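Long-range contacts in CRISPR-associated protein CasA/Cse1 (Thermus thermophilus, PDB 4AN8), which forms part of the Cascade ribonucleoprotein complex of CRISPR adaptive immunity, where it probably helps to select foreign DNA: residues Ala67-Arg72 with Tyr210-Asp215; Val362-Ser367 with Arg443-Val448; His394-Val399 with Asn425-Glu430. All blocks are in the same frame, centred on the assembly; numbering follows the deposited sequence.

Contact 1: Ala67-Arg72 with Tyr210-Asp215; sequences ALSGPR and YTPEDD
Gly70 and Tyr210 bring the two loops closest, with CA atoms 4.8 Å apart, and one backbone hydrogen bond joins the two loops, from Tyr210 N to Pro71 O at 2.8 Å. The CA of Gly70 adds a fairly straight CA-H...O contact to Tyr210 O, 3.5 Å long. A cis peptide links Gly70 to Pro71. Just before it, Ser69 has positive phi and is the C-prime residue of a Schellman motif that ends helix 50-67. Arg72 folds back over this turn. Its chain bends at chi2 (-64°), which places CD 3.3 Å from Tyr210 O. NE then gives a nearly straight bond of 2.7 Å to Ser69 O, which lies close to the guanidinium plane. This bond helps to hold the guanidinium in place, and Pro212 covers one of its faces, with CD 3.7 Å from Arg72 NH2. Arg72 crosses both Pro212 and Thr211 at about a right angle, and Thr211 CG2 touches its CD. Pro212 CG also meets Ser69 OG at 3.4 Å. With Tyr210 CG anti to the backbone N (chi1 173°), the ring lies beside Gly70 O, near CB and CD2. Tyr210 OH donates at 2.6 Å to OD2 of Asp215, the last residue of the type II turn Pro212-Asp215. Arg66 also binds that hydroxyl, and the Tyr210 ring stacks on His65. Pro71 packs against helix 74-83, and Asp215 receives backbone N-H groups from helix 241-245. The contact thus ties the turn after helix 50-67 to the loop that follows helix 199-206.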
ATOM      1  N   ALA A  67     -13.417  14.787  12.308  1.00 25.16           N
ATOM      2  CA  ALA A  67     -13.432  16.191  12.691  1.00 25.16           C
ATOM      3  C   ALA A  67     -14.254  17.040  11.735  1.00 25.16           C
ATOM      4  O   ALA A  67     -14.929  17.956  12.171  1.00 25.16           O
ATOM      5  CB  ALA A  67     -12.038  16.738  12.814  1.00 23.01           C
ATOM      6  N   LEU A  68     -14.209  16.732  10.442  1.00 25.10           N
ATOM      7  CA  LEU A  68     -14.940  17.509   9.438  1.00 25.10           C
ATOM      8  C   LEU A  68     -16.278  16.854   9.093  1.00 25.10           C
ATOM      9  O   LEU A  68     -17.060  17.388   8.316  1.00 25.10           O
ATOM     10  CB  LEU A  68     -14.105  17.693   8.165  1.00 33.51           C
ATOM     11  CG  LEU A  68     -12.724  18.313   8.409  1.00 33.51           C
ATOM     12  CD1 LEU A  68     -11.878  18.331   7.153  1.00 33.51           C
ATOM     13  CD2 LEU A  68     -12.878  19.718   8.974  1.00 33.51           C
ATOM     14  N   SER A  69     -16.519  15.679   9.650  1.00 33.89           N
ATOM     15  CA  SER A  69     -17.774  15.001   9.420  1.00 33.89           C
ATOM     16  C   SER A  69     -18.072  14.913   7.924  1.00 33.89           C
ATOM     17  O   SER A  69     -19.199  15.114   7.488  1.00 33.89           O
ATOM     18  CB  SER A  69     -18.880  15.747  10.160  1.00 39.92           C
ATOM     19  OG  SER A  69     -19.976  14.896  10.374  1.00 39.92           O
ATOM     20  N   GLY A  70     -17.041  14.613   7.141  1.00 28.01           N
ATOM     21  CA  GLY A  70     -17.111  14.626   5.680  1.00 28.01           C
ATOM     22  C   GLY A  70     -15.747  14.243   5.114  1.00 28.01           C
ATOM     23  O   GLY A  70     -14.996  13.534   5.772  1.00 28.01           O
ATOM     24  N   PRO A  71     -15.402  14.738   3.912  1.00 25.36           N
ATOM     25  CA  PRO A  71     -16.212  15.663   3.109  1.00 25.36           C
ATOM     26  C   PRO A  71     -17.412  14.936   2.549  1.00 25.36           C
ATOM     27  O   PRO A  71     -17.264  13.796   2.123  1.00 25.36           O
ATOM     28  CB  PRO A  71     -15.269  16.051   1.968  1.00 24.55           C
ATOM     29  CG  PRO A  71     -14.355  14.886   1.827  1.00 24.55           C
ATOM     30  CD  PRO A  71     -14.132  14.403   3.237  1.00 24.55           C
ATOM     31  N   ARG A  72     -18.583  15.566   2.576  1.00 34.39           N
ATOM     32  CA  ARG A  72     -19.783  14.956   2.021  1.00 34.39           C
ATOM     33  C   ARG A  72     -19.756  14.984   0.506  1.00 34.39           C
ATOM     34  O   ARG A  72     -20.410  14.190  -0.145  1.00 34.39           O
ATOM     35  CB  ARG A  72     -21.043  15.685   2.498  1.00 48.23           C
ATOM     36  CG  ARG A  72     -21.204  15.747   3.999  1.00 48.23           C
ATOM     37  CD  ARG A  72     -21.367  14.369   4.625  1.00 48.23           C
ATOM     38  NE  ARG A  72     -21.471  14.492   6.077  1.00 48.23           N
ATOM     39  CZ  ARG A  72     -22.620  14.482   6.753  1.00 48.23           C
ATOM     40  NH1 ARG A  72     -23.769  14.321   6.112  1.00 48.23           N
ATOM     41  NH2 ARG A  72     -22.616  14.618   8.077  1.00 48.23           N
ATOM     42  N   TYR A 210     -17.392  11.059   2.432  1.00 23.56           N
ATOM     43  CA  TYR A 210     -17.621  10.274   3.626  1.00 23.56           C
ATOM     44  C   TYR A 210     -18.834  10.799   4.367  1.00 23.56           C
ATOM     45  O   TYR A 210     -19.051  12.006   4.399  1.00 23.56           O
ATOM     46  CB  TYR A 210     -16.409  10.424   4.531  1.00 22.53           C
ATOM     47  CG  TYR A 210     -16.533   9.811   5.918  1.00 22.53           C
ATOM     48  CD1 TYR A 210     -16.403   8.443   6.104  1.00 22.53           C
ATOM     49  CD2 TYR A 210     -16.725  10.616   7.044  1.00 22.53           C
ATOM     50  CE1 TYR A 210     -16.496   7.876   7.358  1.00 22.53           C
ATOM     51  CE2 TYR A 210     -16.811  10.063   8.312  1.00 22.53           C
ATOM     52  CZ  TYR A 210     -16.692   8.690   8.462  1.00 22.53           C
ATOM     53  OH  TYR A 210     -16.769   8.115   9.707  1.00 22.53           O
ATOM     54  N   THR A 211     -19.614   9.882   4.934  1.00 25.70           N
ATOM     55  CA  THR A 211     -20.599  10.197   5.966  1.00 25.70           C
ATOM     56  C   THR A 211     -20.282   9.406   7.238  1.00 25.70           C
ATOM     57  O   THR A 211     -19.914   8.240   7.157  1.00 25.70           O
ATOM     58  CB  THR A 211     -22.035   9.883   5.507  1.00 38.84           C
ATOM     59  OG1 THR A 211     -22.044   8.633   4.810  1.00 38.84           O
ATOM     60  CG2 THR A 211     -22.535  10.953   4.574  1.00 38.84           C
ATOM     61  N   PRO A 212     -20.402  10.046   8.411  1.00 34.62           N
ATOM     62  CA  PRO A 212     -19.975   9.446   9.686  1.00 34.62           C
ATOM     63  C   PRO A 212     -20.839   8.309  10.221  1.00 34.62           C
ATOM     64  O   PRO A 212     -20.395   7.598  11.134  1.00 34.62           O
ATOM     65  CB  PRO A 212     -20.014  10.625  10.674  1.00 24.62           C
ATOM     66  CG  PRO A 212     -20.874  11.625  10.058  1.00 24.62           C
ATOM     67  CD  PRO A 212     -20.757  11.464   8.562  1.00 24.62           C
ATOM     68  N   GLU A 213     -22.036   8.124   9.677  1.00 40.65           N
ATOM     69  CA  GLU A 213     -22.978   7.185  10.288  1.00 40.65           C
ATOM     70  C   GLU A 213     -22.437   5.747  10.429  1.00 40.65           C
ATOM     71  O   GLU A 213     -21.951   5.162   9.461  1.00 40.65           O
ATOM     72  CB  GLU A 213     -24.311   7.193   9.530  1.00110.03           C
ATOM     73  CG  GLU A 213     -25.174   8.436   9.780  1.00110.03           C
ATOM     74  CD  GLU A 213     -24.678   9.680   9.051  1.00110.03           C
ATOM     75  OE1 GLU A 213     -23.873   9.540   8.105  1.00110.03           O
ATOM     76  OE2 GLU A 213     -25.100  10.799   9.421  1.00110.03           O
ATOM     77  N   ASP A 214     -22.525   5.188  11.634  1.00 46.70           N
ATOM     78  CA  ASP A 214     -22.223   3.770  11.856  1.00 46.70           C
ATOM     79  C   ASP A 214     -20.727   3.506  11.820  1.00 46.70           C
ATOM     80  O   ASP A 214     -20.279   2.395  11.541  1.00 46.70           O
ATOM     81  CB  ASP A 214     -22.934   2.881  10.826  1.00 77.25           C
ATOM     82  CG  ASP A 214     -24.437   2.773  11.072  1.00 77.25           C
ATOM     83  OD1 ASP A 214     -25.174   3.720  10.718  1.00 77.25           O
ATOM     84  OD2 ASP A 214     -24.886   1.734  11.607  1.00 77.25           O
ATOM     85  N   ASP A 215     -19.951   4.543  12.091  1.00 32.12           N
ATOM     86  CA  ASP A 215     -18.517   4.426  12.037  1.00 32.12           C
ATOM     87  C   ASP A 215     -17.982   5.198  13.220  1.00 32.12           C
ATOM     88  O   ASP A 215     -18.639   6.102  13.725  1.00 32.12           O
ATOM     89  CB  ASP A 215     -17.988   4.995  10.716  1.00 27.37           C
ATOM     90  CG  ASP A 215     -16.483   4.797  10.548  1.00 27.37           C
ATOM     91  OD1 ASP A 215     -15.953   3.778  11.015  1.00 27.37           O
ATOM     92  OD2 ASP A 215     -15.829   5.668   9.952  1.00 27.37           O
TER

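Contact 2: Val362-Ser367 with Arg443-Val448; sequences VYPLPS and RFFARV
The Phe445 ring has Pro366 on one face and the carbonyl of Pro364 at its edge. Pro366 CG sits over the face, 3.9 Å from the ring centroid and 14° off the normal, in a CH-pi contact. It is shifted toward the rim, and the neighbouring CD comes within 3.7 Å of Phe445 CE2. The two side chains cross at about a right angle. At the edge, Pro364 O lies near the ring plane, 3.4 Å from Phe445 CE2, so a carbonyl oxygen meets aromatic C-H groups. Phe445 CG is anti to the backbone N (chi1 -161°), on the carbonyl side of its own residue, and the ring points toward the proline segment. Phe441 stacks on the same ring, and Phe307 meets it at an inclined angle. The contact joins the end of strand 354-364, an outer strand of a three-stranded antiparallel sheet, to the last turn of helix 429-446. This helix belongs to the C-terminal helical bundle of Cse1. No hydrogen bond crosses the contact; it is carried by prolines and apolar groups. Pro364 CG rests on Ala446 CB at 4.0 Å. Pro366 also packs closely against the helix backbone, with CG 3.0 Å from Phe445 O. That oxygen accepts a backbone hydrogen bond of 3.2 Å from Val448 N. Val448 CG1 touches Pro366 CB at 4.0 Å. Val448 and Phe445 both also lean on Leu378 of helix 372-403. Tyr363 CB approaches the Phe445 ring obliquely at 4.4 Å, while the Tyr363 hydroxyl is hydrogen-bonded to Glu361.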
ATOM      1  N   VAL A 362       5.856   4.016  -7.338  1.00 24.70           N
ATOM      2  CA  VAL A 362       5.403   5.323  -7.745  1.00 24.70           C
ATOM      3  C   VAL A 362       5.021   5.284  -9.230  1.00 24.70           C
ATOM      4  O   VAL A 362       5.765   4.755 -10.067  1.00 24.70           O
ATOM      5  CB  VAL A 362       6.484   6.389  -7.483  1.00 26.43           C
ATOM      6  CG1 VAL A 362       5.942   7.781  -7.761  1.00 26.43           C
ATOM      7  CG2 VAL A 362       6.970   6.299  -6.050  1.00 26.43           C
ATOM      8  N   TYR A 363       3.849   5.820  -9.554  1.00 24.01           N
ATOM      9  CA  TYR A 363       3.389   5.854 -10.942  1.00 24.01           C
ATOM     10  C   TYR A 363       2.842   7.232 -11.230  1.00 24.01           C
ATOM     11  O   TYR A 363       2.405   7.927 -10.316  1.00 24.01           O
ATOM     12  CB  TYR A 363       2.290   4.826 -11.190  1.00 26.24           C
ATOM     13  CG  TYR A 363       2.734   3.414 -10.967  1.00 26.24           C
ATOM     14  CD1 TYR A 363       3.439   2.736 -11.949  1.00 26.24           C
ATOM     15  CD2 TYR A 363       2.482   2.765  -9.767  1.00 26.24           C
ATOM     16  CE1 TYR A 363       3.877   1.457 -11.752  1.00 26.24           C
ATOM     17  CE2 TYR A 363       2.914   1.469  -9.553  1.00 26.24           C
ATOM     18  CZ  TYR A 363       3.615   0.817 -10.548  1.00 26.24           C
ATOM     19  OH  TYR A 363       4.050  -0.475 -10.369  1.00 26.24           O
ATOM     20  N   PRO A 364       2.873   7.643 -12.503  1.00 27.73           N
ATOM     21  CA  PRO A 364       2.101   8.844 -12.821  1.00 27.73           C
ATOM     22  C   PRO A 364       0.631   8.559 -12.562  1.00 27.73           C
ATOM     23  O   PRO A 364       0.235   7.391 -12.458  1.00 27.73           O
ATOM     24  CB  PRO A 364       2.371   9.073 -14.317  1.00 29.72           C
ATOM     25  CG  PRO A 364       3.035   7.844 -14.811  1.00 29.72           C
ATOM     26  CD  PRO A 364       3.670   7.155 -13.638  1.00 29.72           C
ATOM     27  N   LEU A 365      -0.159   9.613 -12.412  1.00 28.69           N
ATOM     28  CA  LEU A 365      -1.602   9.486 -12.304  1.00 28.69           C
ATOM     29  C   LEU A 365      -2.209  10.294 -13.443  1.00 28.69           C
ATOM     30  O   LEU A 365      -2.476  11.488 -13.304  1.00 28.69           O
ATOM     31  CB  LEU A 365      -2.092  10.003 -10.954  1.00 33.84           C
ATOM     32  CG  LEU A 365      -3.386   9.366 -10.482  1.00 33.84           C
ATOM     33  CD1 LEU A 365      -3.583   9.574  -8.997  1.00 33.84           C
ATOM     34  CD2 LEU A 365      -4.563   9.933 -11.270  1.00 33.84           C
ATOM     35  N   PRO A 366      -2.405   9.645 -14.589  1.00 36.78           N
ATOM     36  CA  PRO A 366      -2.805  10.285 -15.855  1.00 36.78           C
ATOM     37  C   PRO A 366      -4.169  10.956 -15.723  1.00 36.78           C
ATOM     38  O   PRO A 366      -5.052  10.374 -15.116  1.00 36.78           O
ATOM     39  CB  PRO A 366      -2.887   9.109 -16.829  1.00 28.18           C
ATOM     40  CG  PRO A 366      -2.086   7.981 -16.152  1.00 28.18           C
ATOM     41  CD  PRO A 366      -2.313   8.179 -14.692  1.00 28.18           C
ATOM     42  N   SER A 367      -4.348  12.136 -16.301  1.00 87.36           N
ATOM     43  CA  SER A 367      -5.571  12.908 -16.086  1.00 87.36           C
ATOM     44  C   SER A 367      -6.865  12.198 -16.508  1.00 87.36           C
ATOM     45  O   SER A 367      -7.887  12.313 -15.830  1.00 87.36           O
ATOM     46  CB  SER A 367      -5.466  14.276 -16.765  1.00 73.82           C
ATOM     47  OG  SER A 367      -5.056  14.144 -18.114  1.00 73.82           O
ATOM     48  N   ARG A 443       6.149   5.878 -18.766  1.00 37.88           N
ATOM     49  CA  ARG A 443       6.093   6.774 -19.928  1.00 37.88           C
ATOM     50  C   ARG A 443       4.810   6.527 -20.693  1.00 37.88           C
ATOM     51  O   ARG A 443       4.077   7.451 -21.008  1.00 37.88           O
ATOM     52  CB  ARG A 443       7.284   6.548 -20.858  1.00 79.09           C
ATOM     53  CG  ARG A 443       8.627   6.420 -20.168  1.00 79.09           C
ATOM     54  CD  ARG A 443       9.754   6.486 -21.195  1.00 79.09           C
ATOM     55  NE  ARG A 443       9.393   5.800 -22.438  1.00 79.09           N
ATOM     56  CZ  ARG A 443       9.918   4.647 -22.842  1.00 79.09           C
ATOM     57  NH1 ARG A 443      10.847   4.045 -22.108  1.00 79.09           N
ATOM     58  NH2 ARG A 443       9.520   4.098 -23.987  1.00 79.09           N
ATOM     59  N   PHE A 444       4.534   5.263 -20.983  1.00 26.81           N
ATOM     60  CA  PHE A 444       3.264   4.912 -21.604  1.00 26.81           C
ATOM     61  C   PHE A 444       2.083   5.348 -20.718  1.00 26.81           C
ATOM     62  O   PHE A 444       1.149   5.995 -21.192  1.00 26.81           O
ATOM     63  CB  PHE A 444       3.187   3.409 -21.853  1.00 29.26           C
ATOM     64  CG  PHE A 444       1.793   2.926 -22.117  1.00 29.26           C
ATOM     65  CD1 PHE A 444       1.238   3.026 -23.393  1.00 29.26           C
ATOM     66  CD2 PHE A 444       1.020   2.411 -21.089  1.00 29.26           C
ATOM     67  CE1 PHE A 444      -0.059   2.602 -23.635  1.00 29.26           C
ATOM     68  CE2 PHE A 444      -0.265   1.990 -21.316  1.00 29.26           C
ATOM     69  CZ  PHE A 444      -0.820   2.092 -22.584  1.00 29.26           C
ATOM     70  N   PHE A 445       2.145   5.001 -19.430  1.00 28.37           N
ATOM     71  CA  PHE A 445       1.024   5.224 -18.518  1.00 28.37           C
ATOM     72  C   PHE A 445       0.626   6.689 -18.466  1.00 28.37           C
ATOM     73  O   PHE A 445      -0.564   7.022 -18.506  1.00 28.37           O
ATOM     74  CB  PHE A 445       1.338   4.723 -17.100  1.00 27.31           C
ATOM     75  CG  PHE A 445       0.110   4.492 -16.244  1.00 27.31           C
ATOM     76  CD1 PHE A 445      -0.969   3.764 -16.735  1.00 27.31           C
ATOM     77  CD2 PHE A 445       0.037   4.993 -14.948  1.00 27.31           C
ATOM     78  CE1 PHE A 445      -2.086   3.533 -15.949  1.00 27.31           C
ATOM     79  CE2 PHE A 445      -1.079   4.762 -14.162  1.00 27.31           C
ATOM     80  CZ  PHE A 445      -2.147   4.033 -14.669  1.00 27.31           C
ATOM     81  N   ALA A 446       1.618   7.567 -18.391  1.00 34.81           N
ATOM     82  CA  ALA A 446       1.327   8.991 -18.396  1.00 34.81           C
ATOM     83  C   ALA A 446       0.555   9.436 -19.657  1.00 34.81           C
ATOM     84  O   ALA A 446      -0.118  10.467 -19.640  1.00 34.81           O
ATOM     85  CB  ALA A 446       2.614   9.794 -18.231  1.00 24.51           C
ATOM     86  N   ARG A 447       0.634   8.664 -20.742  1.00 39.97           N
ATOM     87  CA  ARG A 447      -0.034   9.069 -21.984  1.00 39.97           C
ATOM     88  C   ARG A 447      -1.192   8.146 -22.373  1.00 39.97           C
ATOM     89  O   ARG A 447      -1.589   8.079 -23.534  1.00 39.97           O
ATOM     90  CB  ARG A 447       0.975   9.181 -23.129  1.00 80.34           C
ATOM     91  CG  ARG A 447       2.135  10.116 -22.835  1.00 80.34           C
ATOM     92  CD  ARG A 447       3.062  10.261 -24.033  1.00 80.34           C
ATOM     93  NE  ARG A 447       4.439  10.542 -23.627  1.00 80.34           N
ATOM     94  CZ  ARG A 447       5.460  10.683 -24.471  1.00 80.34           C
ATOM     95  NH1 ARG A 447       5.259  10.573 -25.782  1.00 80.34           N
ATOM     96  NH2 ARG A 447       6.682  10.933 -24.005  1.00 80.34           N
ATOM     97  N   VAL A 448      -1.752   7.449 -21.393  1.00 39.87           N
ATOM     98  CA  VAL A 448      -2.730   6.413 -21.684  1.00 39.87           C
ATOM     99  C   VAL A 448      -3.977   6.940 -22.413  1.00 39.87           C
ATOM    100  O   VAL A 448      -4.678   6.181 -23.075  1.00 39.87           O
ATOM    101  CB  VAL A 448      -3.114   5.600 -20.396  1.00 27.59           C
ATOM    102  CG1 VAL A 448      -4.115   6.367 -19.539  1.00 27.59           C
ATOM    103  CG2 VAL A 448      -3.640   4.212 -20.773  1.00 27.59           C
TER

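Contact 3: His394-Val399 with Asn425-Glu430; sequences HLAQEV and NSLPLE
Leu427 and Leu429, which both meet helix 372-403, differ in their first torsion. Leu427 CG is anti to the carbonyl carbon (chi1 -61°), and its CD1 then extends anti to CA (chi2 169°). Leu429 CG is instead anti to the backbone N (chi1 -174°). Each leucine ends with one methyl directed at Ala396. The contact lies in the C-terminal four-helix bundle of Cse1, where helix 372-403 packs beside the start of helix 429-446. Leu427 is the first residue after helix 417-426 to leave helical geometry, and Pro428 takes the N-cap position of the next helix. A short connection between two helices therefore supplies one side of the contact. Ala396 is central on the other side, with Ala396 CA 6.8 Å from Leu429 CA. Leu427 CD1 lies 3.6 Å from Ala396 O and 3.8 Å from Val399 CG1, and so lies between Ala396 and Val399. The Val399 and Leu427 side chains cross obliquely. Leu429 CD2 meets the same alanine from a different direction, 4.1 Å from Ala396 N and 4.2 Å from Leu395 CB. No hydrogen bond crosses here, and all the leucines and the valine are buried. The other two helices of the bundle close over the same residues. Leu395 touches Trp469 and Phe493, Val399 touches Leu476 and Ala485, and Leu429 reaches Thr472. Glu430 borders the apolar patch. Its chain is extended beyond CG and also touches Lys393 of helix 372-403. Its carboxylate oxygen OE2 lies 4.2 Å from the methyl carbon CB of Ala396.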
ATOM      1  N   HIS A 394       7.574 -19.279 -23.347  1.00 31.27           N
ATOM      2  CA  HIS A 394       7.552 -20.537 -24.066  1.00 31.27           C
ATOM      3  C   HIS A 394       8.902 -20.745 -24.749  1.00 31.27           C
ATOM      4  O   HIS A 394       9.476 -21.838 -24.718  1.00 31.27           O
ATOM      5  CB  HIS A 394       6.421 -20.557 -25.096  1.00 56.19           C
ATOM      6  CG  HIS A 394       6.356 -21.823 -25.892  1.00 56.19           C
ATOM      7  ND1 HIS A 394       6.602 -21.864 -27.248  1.00 56.19           N
ATOM      8  CD2 HIS A 394       6.093 -23.099 -25.519  1.00 56.19           C
ATOM      9  CE1 HIS A 394       6.479 -23.108 -27.679  1.00 56.19           C
ATOM     10  NE2 HIS A 394       6.173 -23.877 -26.650  1.00 56.19           N
ATOM     11  N   LEU A 395       9.408 -19.679 -25.351  1.00 30.97           N
ATOM     12  CA  LEU A 395      10.726 -19.709 -25.955  1.00 30.97           C
ATOM     13  C   LEU A 395      11.759 -20.207 -24.930  1.00 30.97           C
ATOM     14  O   LEU A 395      12.527 -21.131 -25.216  1.00 30.97           O
ATOM     15  CB  LEU A 395      11.081 -18.321 -26.467  1.00 36.81           C
ATOM     16  CG  LEU A 395      12.094 -18.216 -27.603  1.00 36.81           C
ATOM     17  CD1 LEU A 395      12.322 -16.755 -27.993  1.00 36.81           C
ATOM     18  CD2 LEU A 395      13.385 -18.847 -27.184  1.00 36.81           C
ATOM     19  N   ALA A 396      11.756 -19.625 -23.728  1.00 35.59           N
ATOM     20  CA  ALA A 396      12.709 -20.005 -22.684  1.00 35.59           C
ATOM     21  C   ALA A 396      12.583 -21.474 -22.308  1.00 35.59           C
ATOM     22  O   ALA A 396      13.584 -22.146 -22.070  1.00 35.59           O
ATOM     23  CB  ALA A 396      12.549 -19.119 -21.434  1.00 42.01           C
ATOM     24  N   GLN A 397      11.354 -21.976 -22.257  1.00 43.28           N
ATOM     25  CA  GLN A 397      11.124 -23.403 -22.017  1.00 43.28           C
ATOM     26  C   GLN A 397      11.732 -24.288 -23.118  1.00 43.28           C
ATOM     27  O   GLN A 397      12.369 -25.303 -22.819  1.00 43.28           O
ATOM     28  CB  GLN A 397       9.628 -23.691 -21.894  1.00 47.43           C
ATOM     29  CG  GLN A 397       9.069 -23.472 -20.511  1.00 47.43           C
ATOM     30  CD  GLN A 397       7.572 -23.234 -20.522  1.00 47.43           C
ATOM     31  OE1 GLN A 397       6.924 -23.321 -21.570  1.00 47.43           O
ATOM     32  NE2 GLN A 397       7.014 -22.919 -19.361  1.00 47.43           N
ATOM     33  N   GLU A 398      11.530 -23.906 -24.383  1.00 35.10           N
ATOM     34  CA  GLU A 398      12.065 -24.679 -25.504  1.00 35.10           C
ATOM     35  C   GLU A 398      13.611 -24.621 -25.549  1.00 35.10           C
ATOM     36  O   GLU A 398      14.270 -25.600 -25.898  1.00 35.10           O
ATOM     37  CB  GLU A 398      11.459 -24.218 -26.830  1.00 68.63           C
ATOM     38  CG  GLU A 398       9.977 -24.515 -26.977  1.00 68.63           C
ATOM     39  CD  GLU A 398       9.682 -25.994 -27.234  1.00 68.63           C
ATOM     40  OE1 GLU A 398       9.790 -26.802 -26.286  1.00 68.63           O
ATOM     41  OE2 GLU A 398       9.332 -26.346 -28.385  1.00 68.63           O
ATOM     42  N   VAL A 399      14.187 -23.477 -25.192  1.00 36.32           N
ATOM     43  CA  VAL A 399      15.635 -23.401 -25.079  1.00 36.32           C
ATOM     44  C   VAL A 399      16.132 -24.390 -24.040  1.00 36.32           C
ATOM     45  O   VAL A 399      16.977 -25.235 -24.341  1.00 36.32           O
ATOM     46  CB  VAL A 399      16.136 -21.982 -24.749  1.00 30.20           C
ATOM     47  CG1 VAL A 399      17.572 -22.036 -24.216  1.00 30.20           C
ATOM     48  CG2 VAL A 399      16.034 -21.100 -25.988  1.00 30.20           C
ATOM     49  N   ASN A 425      15.064 -20.939 -15.563  1.00 89.84           N
ATOM     50  CA  ASN A 425      15.075 -19.875 -14.573  1.00 89.84           C
ATOM     51  C   ASN A 425      16.322 -19.008 -14.688  1.00 89.84           C
ATOM     52  O   ASN A 425      16.252 -17.792 -14.509  1.00 89.84           O
ATOM     53  CB  ASN A 425      14.953 -20.451 -13.162  1.00110.52           C
ATOM     54  CG  ASN A 425      13.602 -21.097 -12.910  1.00110.52           C
ATOM     55  OD1 ASN A 425      12.801 -21.271 -13.831  1.00110.52           O
ATOM     56  ND2 ASN A 425      13.343 -21.458 -11.658  1.00110.52           N
ATOM     57  N   SER A 426      17.458 -19.633 -14.997  1.00 72.21           N
ATOM     58  CA  SER A 426      18.719 -18.904 -15.088  1.00 72.21           C
ATOM     59  C   SER A 426      18.827 -18.065 -16.363  1.00 72.21           C
ATOM     60  O   SER A 426      19.590 -17.098 -16.409  1.00 72.21           O
ATOM     61  CB  SER A 426      19.915 -19.851 -14.972  1.00 61.00           C
ATOM     62  OG  SER A 426      20.189 -20.498 -16.201  1.00 61.00           O
ATOM     63  N   LEU A 427      18.061 -18.425 -17.391  1.00 48.54           N
ATOM     64  CA  LEU A 427      18.050 -17.643 -18.623  1.00 48.54           C
ATOM     65  C   LEU A 427      17.512 -16.256 -18.313  1.00 48.54           C
ATOM     66  O   LEU A 427      16.516 -16.129 -17.617  1.00 48.54           O
ATOM     67  CB  LEU A 427      17.187 -18.326 -19.689  1.00 50.09           C
ATOM     68  CG  LEU A 427      17.610 -19.727 -20.153  1.00 50.09           C
ATOM     69  CD1 LEU A 427      16.514 -20.355 -21.005  1.00 50.09           C
ATOM     70  CD2 LEU A 427      18.929 -19.681 -20.921  1.00 50.09           C
ATOM     71  N   PRO A 428      18.177 -15.211 -18.815  1.00 42.33           N
ATOM     72  CA  PRO A 428      17.783 -13.820 -18.553  1.00 42.33           C
ATOM     73  C   PRO A 428      16.592 -13.321 -19.374  1.00 42.33           C
ATOM     74  O   PRO A 428      16.277 -12.134 -19.324  1.00 42.33           O
ATOM     75  CB  PRO A 428      19.024 -13.029 -18.972  1.00 30.53           C
ATOM     76  CG  PRO A 428      19.679 -13.892 -20.017  1.00 30.53           C
ATOM     77  CD  PRO A 428      19.433 -15.303 -19.577  1.00 30.53           C
ATOM     78  N   LEU A 429      15.924 -14.200 -20.108  1.00 36.59           N
ATOM     79  CA  LEU A 429      14.942 -13.735 -21.079  1.00 36.59           C
ATOM     80  C   LEU A 429      13.703 -13.043 -20.448  1.00 36.59           C
ATOM     81  O   LEU A 429      13.392 -11.893 -20.768  1.00 36.59           O
ATOM     82  CB  LEU A 429      14.539 -14.890 -22.004  1.00 24.89           C
ATOM     83  CG  LEU A 429      13.630 -14.496 -23.160  1.00 24.89           C
ATOM     84  CD1 LEU A 429      14.358 -13.520 -24.042  1.00 24.89           C
ATOM     85  CD2 LEU A 429      13.199 -15.741 -23.943  1.00 24.89           C
ATOM     86  N   GLU A 430      13.007 -13.740 -19.556  1.00 36.46           N
ATOM     87  CA  GLU A 430      11.759 -13.213 -19.004  1.00 36.46           C
ATOM     88  C   GLU A 430      12.021 -12.085 -18.019  1.00 36.46           C
ATOM     89  O   GLU A 430      11.326 -11.065 -18.025  1.00 36.46           O
ATOM     90  CB  GLU A 430      10.968 -14.316 -18.313  1.00 49.86           C
ATOM     91  CG  GLU A 430      10.331 -15.327 -19.237  1.00 49.86           C
ATOM     92  CD  GLU A 430       9.680 -16.446 -18.452  1.00 49.86           C
ATOM     93  OE1 GLU A 430       8.553 -16.238 -17.941  1.00 49.86           O
ATOM     94  OE2 GLU A 430      10.314 -17.520 -18.312  1.00 49.86           O
TER

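How the contacts relate
The three contacts do not touch one another. Contact 1 closes before the others open. Its centre is about 31 Å from that of contact 2 and about 53 Å from that of contact 3, on the opposite side of the chain's centre. Contacts 2 and 3 share helix 429-446: contact 3 uses its first residues and contact 2 its last. Their centres are about 30 Å apart, and their nearest atoms about 15 Å. Contact 3 falls within the chain interval that contact 2 brackets. Contact 2 thus links the sheet to one end of the helical bundle, while contact 3 packs helices within the bundle.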